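Long-range contacts in thioredoxin reductase (Streptococcus pyogenes, PDB 5UWY), which probably catalyses the NADPH-dependent reduction of thioredoxin, passing electrons through a bound FAD to a redox-active disulfide: residues T7-S12 with V30-Q35; C133-G138 with A159-Q164; V169-R174 with V194-D199. All coordinates share one frame; numbering follows the deposited sequence.

The three contacts illustrate how a two-dinucleotide-domain flavoenzyme divides its work. Contact 1 pairs the first two strands of the FAD-binding Rossmann fold and ends at the adenosine ribose; contact 2 lies some 33 Å away, centre to centre, where the disulfide helix, its cysteines on the flavin, backs onto helix 153-162. FAD touches both, so one extended cofactor spans the gap between them. Contact 3 belongs to the second Rossmann fold, probably the NADPH domain, with its centre 16 Å from that of contact 2 and 42 Å from that of contact 1. Contacts 2 and 3 touch directly: Ala159 CB of helix 153-162 lies 3.8 Å from Val169 CG1 of strand 168-172.

Contact 1. Residues T7-S12 with V30-Q35; sequences TLIIGS and VAIIEQ. With FAD (flavin-adenine dinucleotide), chain B.
Ile33 and Ile9 bury more surface than any other residue in this pairing of parallel strands, the two strands of the beta-alpha-beta unit that opens the FAD-binding Rossmann fold, with 14-25 as its crossover helix. Ile9 bonds to the two residues that flank Ile32, its opposite number: its N donates to Ala31 O (2.9 Å) and its O accepts from Ile33 N (2.9 Å). The side chains divide between the two faces of the sheet. On one, Ile9 reaches CD1 obliquely over to Val30 CG1 (3.8 Å), and helix 14-25 packs on this layer through Ala20, which touches both Ile9 and Ile32. On the other, with Ile33 CG1 anti to the carbonyl carbon (chi1 -71°) and chi2 turned to 98°, CD1 comes over to Leu8 CD2 and, alongside, to Ile10 CD1 (4.2 Å). Where the strands end, the chemistry turns polar. The Glu34 carboxylate accepts from both ribose hydroxyls of the FAD adenosine, O3B at OE1 and O2B at OE2, as the acidic residue ending the second strand commonly does in this fold; OE1 also receives Ser12 N. All three bonds are modelled too short for their lengths to be trusted. Ser12 adds its CB, which rests against Glu34 CG (3.4 Å). Beside this site the last backbone bond of the pairing runs from Gly11 N to Ile33 O, at 3.1 Å.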
loop_
_atom_site.group_PDB
_atom_site.type_symbol
_atom_site.label_atom_id
_atom_site.label_comp_id
_atom_site.label_asym_id
_atom_site.label_seq_id
_atom_site.Cartn_x
_atom_site.Cartn_y
_atom_site.Cartn_z
ATOM N N THR A 7 -3.942 20.711 -4.122
ATOM C CA THR A 7 -4.181 19.770 -3.038
ATOM C C THR A 7 -3.530 20.253 -1.756
ATOM O O THR A 7 -2.344 20.619 -1.745
ATOM C CB THR A 7 -3.640 18.380 -3.377
ATOM O OG1 THR A 7 -3.991 18.042 -4.720
ATOM C CG2 THR A 7 -4.218 17.350 -2.428
ATOM N N LEU A 8 -4.294 20.222 -0.672
ATOM C CA LEU A 8 -3.712 20.338 0.656
ATOM C C LEU A 8 -3.908 19.014 1.382
ATOM O O LEU A 8 -4.997 18.426 1.336
ATOM C CB LEU A 8 -4.323 21.488 1.457
ATOM C CG LEU A 8 -3.886 22.888 1.013
ATOM C CD1 LEU A 8 -4.949 23.952 1.337
ATOM C CD2 LEU A 8 -2.516 23.257 1.548
ATOM N N ILE A 9 -2.849 18.542 2.033
ATOM C CA ILE A 9 -2.857 17.279 2.758
ATOM C C ILE A 9 -2.679 17.581 4.238
ATOM O O ILE A 9 -1.665 18.163 4.649
ATOM C CB ILE A 9 -1.763 16.331 2.247
ATOM C CG1 ILE A 9 -2.020 15.983 0.783
ATOM C CG2 ILE A 9 -1.710 15.072 3.097
ATOM C CD1 ILE A 9 -0.778 15.658 0.017
ATOM N N ILE A 10 -3.671 17.192 5.035
ATOM C CA ILE A 10 -3.644 17.395 6.478
ATOM C C ILE A 10 -2.946 16.183 7.086
ATOM O O ILE A 10 -3.527 15.103 7.187
ATOM C CB ILE A 10 -5.051 17.584 7.049
ATOM C CG1 ILE A 10 -5.904 18.446 6.116
ATOM C CG2 ILE A 10 -4.981 18.200 8.429
ATOM C CD1 ILE A 10 -5.411 19.861 5.965
ATOM N N GLY A 11 -1.691 16.362 7.490
ATOM C CA GLY A 11 -0.943 15.285 8.106
ATOM C C GLY A 11 0.290 14.883 7.326
ATOM O O GLY A 11 0.266 14.857 6.091
ATOM N N SER A 12 1.371 14.559 8.034
ATOM C CA SER A 12 2.643 14.167 7.432
ATOM C C SER A 12 3.114 12.827 7.988
ATOM O O SER A 12 4.217 12.692 8.521
ATOM C CB SER A 12 3.703 15.238 7.653
ATOM O OG SER A 12 4.944 14.865 7.100
ATOM N N VAL A 30 0.830 21.245 -4.355
ATOM C CA VAL A 30 0.638 20.386 -3.193
ATOM C C VAL A 30 1.267 21.045 -1.975
ATOM O O VAL A 30 2.428 21.475 -2.020
ATOM C CB VAL A 30 1.243 18.987 -3.411
ATOM C CG1 VAL A 30 1.081 18.147 -2.155
ATOM C CG2 VAL A 30 0.599 18.314 -4.609
ATOM N N ALA A 31 0.510 21.110 -0.884
ATOM C CA ALA A 31 1.094 21.536 0.378
ATOM C C ALA A 31 0.598 20.630 1.491
ATOM O O ALA A 31 -0.561 20.207 1.488
ATOM C CB ALA A 31 0.766 22.999 0.688
ATOM N N ILE A 32 1.486 20.323 2.433
ATOM C CA ILE A 32 1.144 19.529 3.609
ATOM C C ILE A 32 1.084 20.457 4.811
ATOM O O ILE A 32 2.056 21.165 5.096
ATOM C CB ILE A 32 2.170 18.407 3.846
ATOM C CG1 ILE A 32 2.308 17.514 2.614
ATOM C CG2 ILE A 32 1.786 17.586 5.068
ATOM C CD1 ILE A 32 3.444 16.516 2.725
ATOM N N ILE A 33 -0.041 20.458 5.525
ATOM C CA ILE A 33 -0.134 21.157 6.806
ATOM C C ILE A 33 0.182 20.145 7.897
ATOM O O ILE A 33 -0.569 19.184 8.101
ATOM C CB ILE A 33 -1.510 21.795 7.046
ATOM C CG1 ILE A 33 -1.744 23.006 6.133
ATOM C CG2 ILE A 33 -1.614 22.224 8.519
ATOM C CD1 ILE A 33 -2.552 22.707 4.899
ATOM N N GLU A 34 1.289 20.356 8.611
ATOM C CA GLU A 34 1.717 19.422 9.641
ATOM C C GLU A 34 1.971 20.129 10.961
ATOM O O GLU A 34 2.694 21.130 11.014
ATOM C CB GLU A 34 2.982 18.652 9.250
ATOM C CG GLU A 34 3.221 17.438 10.141
ATOM C CD GLU A 34 1.925 16.775 10.603
ATOM O OE1 GLU A 34 1.535 15.739 10.018
ATOM O OE2 GLU A 34 1.346 17.238 11.609
ATOM N N GLN A 35 1.397 19.575 12.025
ATOM C CA GLN A 35 1.653 20.001 13.398
ATOM C C GLN A 35 2.858 19.205 13.901
ATOM O O GLN A 35 2.742 18.068 14.368
ATOM C CB GLN A 35 0.401 19.789 14.243
ATOM C CG GLN A 35 0.590 19.579 15.736
ATOM C CD GLN A 35 -0.493 18.683 16.314
ATOM O OE1 GLN A 35 -1.681 18.874 16.048
ATOM N NE2 GLN A 35 -0.086 17.694 17.102
HETATM P PA FAD B . -0.051 9.104 11.286
HETATM O O1A FAD B . 1.349 8.861 10.851
HETATM O O2A FAD B . -0.387 8.725 12.732
HETATM O O5B FAD B . -0.444 10.599 11.091
HETATM C C5B FAD B . -0.374 11.535 12.186
HETATM C C4B FAD B . 0.074 12.875 11.672
HETATM O O4B FAD B . -1.061 13.772 11.621
HETATM C C3B FAD B . 1.143 13.563 12.527
HETATM O O3B FAD B . 2.203 14.075 11.724
HETATM C C2B FAD B . 0.359 14.670 13.239
HETATM O O2B FAD B . 1.197 15.786 13.525
HETATM C C1B FAD B . -0.679 15.008 12.172
HETATM N N9A FAD B . -1.871 15.700 12.665
HETATM C C8A FAD B . -2.886 15.187 13.430
HETATM N N7A FAD B . -3.833 16.051 13.719
HETATM C C5A FAD B . -3.409 17.212 13.095
HETATM C C6A FAD B . -3.971 18.503 13.015
HETATM N N6A FAD B . -5.124 18.845 13.592
HETATM N N1A FAD B . -3.291 19.437 12.311
HETATM C C2A FAD B . -2.137 19.097 11.732
HETATM N N3A FAD B . -1.516 17.917 11.738
HETATM C C4A FAD B . -2.208 17.014 12.442
HETATM N N1 FAD B . 4.022 0.745 11.646
HETATM C C2 FAD B . 4.544 -0.324 10.975
HETATM O O2 FAD B . 4.410 -0.452 9.751
HETATM N N3 FAD B . 5.248 -1.292 11.671
HETATM C C4 FAD B . 5.488 -1.303 13.028
HETATM O O4 FAD B . 6.129 -2.222 13.535
HETATM C C4X FAD B . 4.925 -0.168 13.734
HETATM N N5 FAD B . 5.102 -0.100 15.024
HETATM C C5X FAD B . 4.564 0.982 15.700
HETATM C C6 FAD B . 4.749 1.066 17.078
HETATM C C7 FAD B . 4.233 2.131 17.807
HETATM C C7M FAD B . 4.453 2.185 19.296
HETATM C C8 FAD B . 3.514 3.140 17.144
HETATM C C8M FAD B . 2.943 4.308 17.904
HETATM C C9 FAD B . 3.328 3.060 15.766
HETATM C C9A FAD B . 3.846 1.992 15.041
HETATM N N10 FAD B . 3.663 1.872 13.646
HETATM C C10 FAD B . 4.204 0.807 12.958
HETATM C "C1'" FAD B . 2.952 2.916 12.886
HETATM C "C2'" FAD B . 1.512 2.559 12.531
HETATM O "O2'" FAD B . 1.458 1.807 11.318
HETATM C "C3'" FAD B . 0.712 3.849 12.342
HETATM O "O3'" FAD B . -0.668 3.509 12.382
HETATM C "C4'" FAD B . 0.990 4.634 11.054
HETATM O "O4'" FAD B . 2.239 5.316 11.168
HETATM C "C5'" FAD B . -0.107 5.633 10.745
HETATM O "O5'" FAD B . 0.217 6.347 9.533
HETATM P P FAD B . -0.692 7.530 9.012
HETATM O O1P FAD B . -2.000 6.954 8.462
HETATM O O2P FAD B . 0.009 8.424 8.057
HETATM O O3P FAD B . -1.057 8.328 10.339
#

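Contact 2. Residues C133-G138 with A159-Q164; sequences CAVCDG and AIYLTQ. With FAD (flavin-adenine dinucleotide), chain B.
The redox-active CxxC motif, on the short helix 134-137, meets the C-terminal part of helix 153-162 through Ala134, whose methyl group touches both Tyr161 and Leu162. Its CB is 3.6 Å from Tyr161 CD2 and 3.9 Å from Leu162 CD2. Tyr161 holds CG anti to its backbone N (chi1 172°), sending the ring across to the other helix, where Ala134 O meets the ring edge in plane, 3.4 Å from CE2. Leu162 CD2 also rests on Gly138 CA (3.9 Å), completing an apolar contact with the disulfide helix. Tyr161 has a further neighbour in Tyr300 of the second subunit, against which its ring packs edge-to-face. On the side of the disulfide helix away from helix 153-162, SG of Cys133, the N-cap residue, is bonded to Cys136 SG at 2.0 Å. Cys136 SG is the nearer sulfur to the flavin, 3.3 Å from FAD C4X. A closed disulfide this near the flavin is consistent with the flavin-oxidising conformation known for bacterial relatives, in which Cys136 would supply the sulfur placed to interact with the reduced flavin during electron transfer.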
loop_
_atom_site.group_PDB
_atom_site.type_symbol
_atom_site.label_atom_id
_atom_site.label_comp_id
_atom_site.label_asym_id
_atom_site.label_seq_id
_atom_site.Cartn_x
_atom_site.Cartn_y
_atom_site.Cartn_z
ATOM N N CYS A 133 0.995 -2.567 19.588
ATOM C CA CYS A 133 0.802 -3.132 18.254
ATOM C C CYS A 133 1.503 -4.486 18.191
ATOM O O CYS A 133 2.726 -4.544 18.041
ATOM C CB CYS A 133 1.333 -2.179 17.197
ATOM S SG CYS A 133 0.705 -2.465 15.548
ATOM N N ALA A 134 0.720 -5.564 18.275
ATOM C CA ALA A 134 1.298 -6.903 18.228
ATOM C C ALA A 134 1.780 -7.254 16.824
ATOM O O ALA A 134 2.848 -7.855 16.662
ATOM C CB ALA A 134 0.278 -7.926 18.723
ATOM N N VAL A 135 1.000 -6.900 15.798
ATOM C CA VAL A 135 1.431 -7.080 14.414
ATOM C C VAL A 135 2.721 -6.322 14.145
ATOM O O VAL A 135 3.484 -6.680 13.241
ATOM C CB VAL A 135 0.311 -6.627 13.450
ATOM C CG1 VAL A 135 0.691 -6.899 12.000
ATOM C CG2 VAL A 135 -0.996 -7.322 13.795
ATOM N N CYS A 136 3.000 -5.295 14.944
ATOM C CA CYS A 136 4.101 -4.373 14.707
ATOM C C CYS A 136 5.424 -4.888 15.271
ATOM O O CYS A 136 6.391 -5.079 14.524
ATOM C CB CYS A 136 3.734 -3.008 15.301
ATOM S SG CYS A 136 2.382 -2.170 14.416
ATOM N N ASP A 137 5.482 -5.119 16.585
ATOM C CA ASP A 137 6.717 -5.520 17.248
ATOM C C ASP A 137 6.644 -6.910 17.870
ATOM O O ASP A 137 7.577 -7.309 18.576
ATOM C CB ASP A 137 7.096 -4.491 18.317
ATOM C CG ASP A 137 6.789 -3.067 17.891
ATOM O OD1 ASP A 137 7.212 -2.672 16.784
ATOM O OD2 ASP A 137 6.126 -2.341 18.665
ATOM N N GLY A 138 5.571 -7.663 17.621
ATOM C CA GLY A 138 5.442 -8.979 18.225
ATOM C C GLY A 138 6.544 -9.943 17.826
ATOM O O GLY A 138 6.951 -10.789 18.626
ATOM N N ALA A 159 -3.311 -11.313 22.329
ATOM C CA ALA A 159 -2.524 -12.219 23.158
ATOM C C ALA A 159 -2.268 -13.541 22.443
ATOM O O ALA A 159 -1.117 -13.998 22.350
ATOM C CB ALA A 159 -3.227 -12.455 24.496
ATOM N N ILE A 160 -3.324 -14.178 21.924
ATOM C CA ILE A 160 -3.080 -15.462 21.274
ATOM C C ILE A 160 -2.315 -15.272 19.969
ATOM O O ILE A 160 -1.614 -16.186 19.521
ATOM C CB ILE A 160 -4.382 -16.255 21.065
ATOM C CG1 ILE A 160 -5.541 -15.323 20.721
ATOM C CG2 ILE A 160 -4.701 -17.084 22.306
ATOM C CD1 ILE A 160 -6.832 -16.061 20.435
ATOM N N TYR A 161 -2.403 -14.094 19.350
ATOM C CA TYR A 161 -1.482 -13.797 18.257
ATOM C C TYR A 161 -0.050 -13.728 18.767
ATOM O O TYR A 161 0.883 -14.185 18.094
ATOM C CB TYR A 161 -1.864 -12.491 17.558
ATOM C CG TYR A 161 -0.842 -12.034 16.535
ATOM C CD1 TYR A 161 -0.781 -12.616 15.273
ATOM C CD2 TYR A 161 0.065 -11.025 16.831
ATOM C CE1 TYR A 161 0.153 -12.201 14.336
ATOM C CE2 TYR A 161 1.002 -10.606 15.901
ATOM C CZ TYR A 161 1.041 -11.197 14.656
ATOM O OH TYR A 161 1.974 -10.779 13.733
ATOM N N LEU A 162 0.143 -13.169 19.964
ATOM C CA LEU A 162 1.476 -13.098 20.546
ATOM C C LEU A 162 2.018 -14.467 20.933
ATOM O O LEU A 162 3.239 -14.619 21.059
ATOM C CB LEU A 162 1.468 -12.170 21.760
ATOM C CG LEU A 162 1.487 -10.682 21.407
ATOM C CD1 LEU A 162 1.487 -9.819 22.656
ATOM C CD2 LEU A 162 2.684 -10.369 20.529
ATOM N N THR A 163 1.151 -15.468 21.119
ATOM C CA THR A 163 1.645 -16.818 21.382
ATOM C C THR A 163 2.478 -17.369 20.228
ATOM O O THR A 163 3.198 -18.356 20.416
ATOM C CB THR A 163 0.488 -17.776 21.671
ATOM O OG1 THR A 163 -0.345 -17.894 20.510
ATOM C CG2 THR A 163 -0.339 -17.279 22.841
ATOM N N GLN A 164 2.398 -16.758 19.043
ATOM C CA GLN A 164 3.178 -17.215 17.899
ATOM C C GLN A 164 4.664 -16.909 18.026
ATOM O O GLN A 164 5.450 -17.408 17.214
ATOM C CB GLN A 164 2.635 -16.591 16.613
ATOM C CG GLN A 164 1.197 -16.961 16.305
ATOM C CD GLN A 164 1.094 -18.189 15.428
ATOM O OE1 GLN A 164 1.417 -18.146 14.241
ATOM N NE2 GLN A 164 0.645 -19.296 16.010
HETATM P PA FAD B . -0.051 9.104 11.286
HETATM O O1A FAD B . 1.349 8.861 10.851
HETATM O O2A FAD B . -0.387 8.725 12.732
HETATM O O5B FAD B . -0.444 10.599 11.091
HETATM C C5B FAD B . -0.374 11.535 12.186
HETATM C C4B FAD B . 0.074 12.875 11.672
HETATM O O4B FAD B . -1.061 13.772 11.621
HETATM C C3B FAD B . 1.143 13.563 12.527
HETATM O O3B FAD B . 2.203 14.075 11.724
HETATM C C2B FAD B . 0.359 14.670 13.239
HETATM O O2B FAD B . 1.197 15.786 13.525
HETATM C C1B FAD B . -0.679 15.008 12.172
HETATM N N9A FAD B . -1.871 15.700 12.665
HETATM C C8A FAD B . -2.886 15.187 13.430
HETATM N N7A FAD B . -3.833 16.051 13.719
HETATM C C5A FAD B . -3.409 17.212 13.095
HETATM C C6A FAD B . -3.971 18.503 13.015
HETATM N N6A FAD B . -5.124 18.845 13.592
HETATM N N1A FAD B . -3.291 19.437 12.311
HETATM C C2A FAD B . -2.137 19.097 11.732
HETATM N N3A FAD B . -1.516 17.917 11.738
HETATM C C4A FAD B . -2.208 17.014 12.442
HETATM N N1 FAD B . 4.022 0.745 11.646
HETATM C C2 FAD B . 4.544 -0.324 10.975
HETATM O O2 FAD B . 4.410 -0.452 9.751
HETATM N N3 FAD B . 5.248 -1.292 11.671
HETATM C C4 FAD B . 5.488 -1.303 13.028
HETATM O O4 FAD B . 6.129 -2.222 13.535
HETATM C C4X FAD B . 4.925 -0.168 13.734
HETATM N N5 FAD B . 5.102 -0.100 15.024
HETATM C C5X FAD B . 4.564 0.982 15.700
HETATM C C6 FAD B . 4.749 1.066 17.078
HETATM C C7 FAD B . 4.233 2.131 17.807
HETATM C C7M FAD B . 4.453 2.185 19.296
HETATM C C8 FAD B . 3.514 3.140 17.144
HETATM C C8M FAD B . 2.943 4.308 17.904
HETATM C C9 FAD B . 3.328 3.060 15.766
HETATM C C9A FAD B . 3.846 1.992 15.041
HETATM N N10 FAD B . 3.663 1.872 13.646
HETATM C C10 FAD B . 4.204 0.807 12.958
HETATM C "C1'" FAD B . 2.952 2.916 12.886
HETATM C "C2'" FAD B . 1.512 2.559 12.531
HETATM O "O2'" FAD B . 1.458 1.807 11.318
HETATM C "C3'" FAD B . 0.712 3.849 12.342
HETATM O "O3'" FAD B . -0.668 3.509 12.382
HETATM C "C4'" FAD B . 0.990 4.634 11.054
HETATM O "O4'" FAD B . 2.239 5.316 11.168
HETATM C "C5'" FAD B . -0.107 5.633 10.745
HETATM O "O5'" FAD B . 0.217 6.347 9.533
HETATM P P FAD B . -0.692 7.530 9.012
HETATM O O1P FAD B . -2.000 6.954 8.462
HETATM O O2P FAD B . 0.009 8.424 8.057
HETATM O O3P FAD B . -1.057 8.328 10.339
#

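Contact 3. Residues V169-R174 with V194-D199; sequences VTVVHR and VDFIWD
Val171 O is approached by two donors from the neighbouring strand: the amide of Ile197, at 2.9 Å and nearly straight (168° at the hydrogen), and the weaker CA-H of Phe196, whose CA lies 3.4 Å away. Val171 N donates to Asp195 O, less certainly because that oxygen sits too close to a neighbour in the model. Asp195 and Ile197 flank Phe196, the opposite number of Val171, which is how parallel pairing works in a Rossmann sheet. Nearer the strand starts, Asp195 N donates to Val169 O (2.9 Å); farther along, the bond from His173 N to Ile197 O is weak at 3.3 Å. Val171 and Phe196 lie alongside each other and point the same way. Thr170 and Asp195 run side by side on the other face; chi1 of 67° puts Thr170 OG1 between the backbone N and the carbonyl carbon, leaving CG2, anti to the carbonyl carbon, toward the Asp195 carboxylate. Strand 194-197 is the outermost of its sheet within the chain, while strand 168-172 is bonded on its other side to strand 145-149. Helix 153-162 packs Leu162 on Val169 and Ala159 on Val171, and the crossover helix 182-190 reaches Phe196 through Ala188.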
loop_
_atom_site.group_PDB
_atom_site.type_symbol
_atom_site.label_atom_id
_atom_site.label_comp_id
_atom_site.label_asym_id
_atom_site.label_seq_id
_atom_site.Cartn_x
_atom_site.Cartn_y
_atom_site.Cartn_z
ATOM N N VAL A 169 2.362 -15.923 27.581
ATOM C CA VAL A 169 1.639 -14.656 27.553
ATOM C C VAL A 169 0.648 -14.667 28.709
ATOM O O VAL A 169 -0.225 -15.539 28.772
ATOM C CB VAL A 169 0.909 -14.426 26.218
ATOM C CG1 VAL A 169 0.041 -13.187 26.301
ATOM C CG2 VAL A 169 1.908 -14.303 25.071
ATOM N N THR A 170 0.798 -13.725 29.630
ATOM C CA THR A 170 -0.149 -13.528 30.715
ATOM C C THR A 170 -0.862 -12.209 30.473
ATOM O O THR A 170 -0.228 -11.222 30.089
ATOM C CB THR A 170 0.563 -13.491 32.070
ATOM O OG1 THR A 170 1.373 -12.310 32.132
ATOM C CG2 THR A 170 1.467 -14.700 32.243
ATOM N N VAL A 171 -2.178 -12.176 30.669
ATOM C CA VAL A 171 -2.918 -10.929 30.507
ATOM C C VAL A 171 -3.369 -10.460 31.882
ATOM O O VAL A 171 -3.785 -11.269 32.721
ATOM C CB VAL A 171 -4.117 -11.055 29.540
ATOM C CG1 VAL A 171 -3.746 -11.829 28.297
ATOM C CG2 VAL A 171 -5.444 -11.500 30.218
ATOM N N VAL A 172 -3.263 -9.182 32.107
ATOM C CA VAL A 172 -3.818 -8.541 33.287
ATOM C C VAL A 172 -5.193 -8.002 32.941
ATOM O O VAL A 172 -5.465 -7.617 31.801
ATOM C CB VAL A 172 -2.896 -7.412 33.778
ATOM C CG1 VAL A 172 -1.775 -7.983 34.612
ATOM C CG2 VAL A 172 -2.355 -6.648 32.596
ATOM N N HIS A 173 -6.075 -7.985 33.932
ATOM C CA HIS A 173 -7.346 -7.296 33.796
ATOM C C HIS A 173 -7.890 -6.996 35.184
ATOM O O HIS A 173 -7.743 -7.800 36.105
ATOM C CB HIS A 173 -8.354 -8.107 32.989
ATOM C CG HIS A 173 -9.601 -7.346 32.682
ATOM N ND1 HIS A 173 -10.841 -7.939 32.602
ATOM C CD2 HIS A 173 -9.795 -6.027 32.453
ATOM C CE1 HIS A 173 -11.742 -7.020 32.310
ATOM N NE2 HIS A 173 -11.136 -5.850 32.222
ATOM N N ARG A 174 -8.512 -5.826 35.328
ATOM C CA ARG A 174 -9.003 -5.320 36.608
ATOM C C ARG A 174 -10.310 -5.973 37.061
ATOM O O ARG A 174 -11.000 -5.412 37.923
ATOM C CB ARG A 174 -9.182 -3.798 36.539
ATOM C CG ARG A 174 -9.831 -3.312 35.247
ATOM C CD ARG A 174 -10.359 -1.897 35.400
ATOM N NE ARG A 174 -9.370 -0.902 34.998
ATOM C CZ ARG A 174 -8.854 0.004 35.820
ATOM N NH1 ARG A 174 -7.958 0.877 35.375
ATOM N NH2 ARG A 174 -9.225 0.027 37.092
ATOM N N VAL A 194 -0.877 -19.176 27.293
ATOM C CA VAL A 194 -1.515 -17.988 27.840
ATOM C C VAL A 194 -2.110 -18.334 29.201
ATOM O O VAL A 194 -2.766 -19.372 29.362
ATOM C CB VAL A 194 -2.559 -17.410 26.861
ATOM C CG1 VAL A 194 -3.857 -18.170 26.913
ATOM C CG2 VAL A 194 -2.790 -15.917 27.123
ATOM N N ASP A 195 -1.797 -17.504 30.194
ATOM C CA ASP A 195 -2.457 -17.492 31.490
ATOM C C ASP A 195 -2.777 -16.044 31.843
ATOM O O ASP A 195 -2.318 -15.100 31.188
ATOM C CB ASP A 195 -1.612 -18.145 32.599
ATOM C CG ASP A 195 -0.165 -17.689 32.595
ATOM O OD1 ASP A 195 0.426 -17.593 31.500
ATOM O OD2 ASP A 195 0.385 -17.442 33.691
ATOM N N PHE A 196 -3.583 -15.867 32.887
ATOM C CA PHE A 196 -4.186 -14.577 33.181
ATOM C C PHE A 196 -4.136 -14.285 34.677
ATOM O O PHE A 196 -4.106 -15.193 35.513
ATOM C CB PHE A 196 -5.647 -14.512 32.668
ATOM C CG PHE A 196 -5.875 -15.238 31.362
ATOM C CD1 PHE A 196 -6.130 -16.595 31.324
ATOM C CD2 PHE A 196 -5.783 -14.555 30.156
ATOM C CE1 PHE A 196 -6.314 -17.249 30.101
ATOM C CE2 PHE A 196 -5.969 -15.206 28.937
ATOM C CZ PHE A 196 -6.232 -16.545 28.913
ATOM N N ILE A 197 -4.095 -12.994 34.996
ATOM C CA ILE A 197 -4.048 -12.480 36.359
ATOM C C ILE A 197 -5.273 -11.591 36.539
ATOM O O ILE A 197 -5.357 -10.513 35.935
ATOM C CB ILE A 197 -2.757 -11.695 36.624
ATOM C CG1 ILE A 197 -1.541 -12.624 36.565
ATOM C CG2 ILE A 197 -2.824 -10.967 37.964
ATOM C CD1 ILE A 197 -0.212 -11.912 36.758
ATOM N N TRP A 198 -6.220 -12.035 37.357
ATOM C CA TRP A 198 -7.508 -11.366 37.466
ATOM C C TRP A 198 -7.519 -10.369 38.621
ATOM O O TRP A 198 -6.741 -10.471 39.575
ATOM C CB TRP A 198 -8.632 -12.390 37.642
ATOM C CG TRP A 198 -8.462 -13.623 36.800
ATOM C CD1 TRP A 198 -7.776 -14.756 37.133
ATOM C CD2 TRP A 198 -8.985 -13.846 35.483
ATOM N NE1 TRP A 198 -7.841 -15.668 36.107
ATOM C CE2 TRP A 198 -8.577 -15.134 35.083
ATOM C CE3 TRP A 198 -9.759 -13.080 34.603
ATOM C CZ2 TRP A 198 -8.916 -15.674 33.843
ATOM C CZ3 TRP A 198 -10.095 -13.619 33.372
ATOM C CH2 TRP A 198 -9.675 -14.903 33.004
ATOM N N ASP A 199 -8.421 -9.388 38.511
ATOM C CA ASP A 199 -8.636 -8.373 39.546
ATOM C C ASP A 199 -7.346 -7.615 39.858
ATOM O O ASP A 199 -6.995 -7.391 41.019
ATOM C CB ASP A 199 -9.222 -8.999 40.816
ATOM C CG ASP A 199 -10.666 -9.429 40.640
ATOM O OD1 ASP A 199 -11.457 -8.645 40.075
ATOM O OD2 ASP A 199 -11.012 -10.549 41.075
#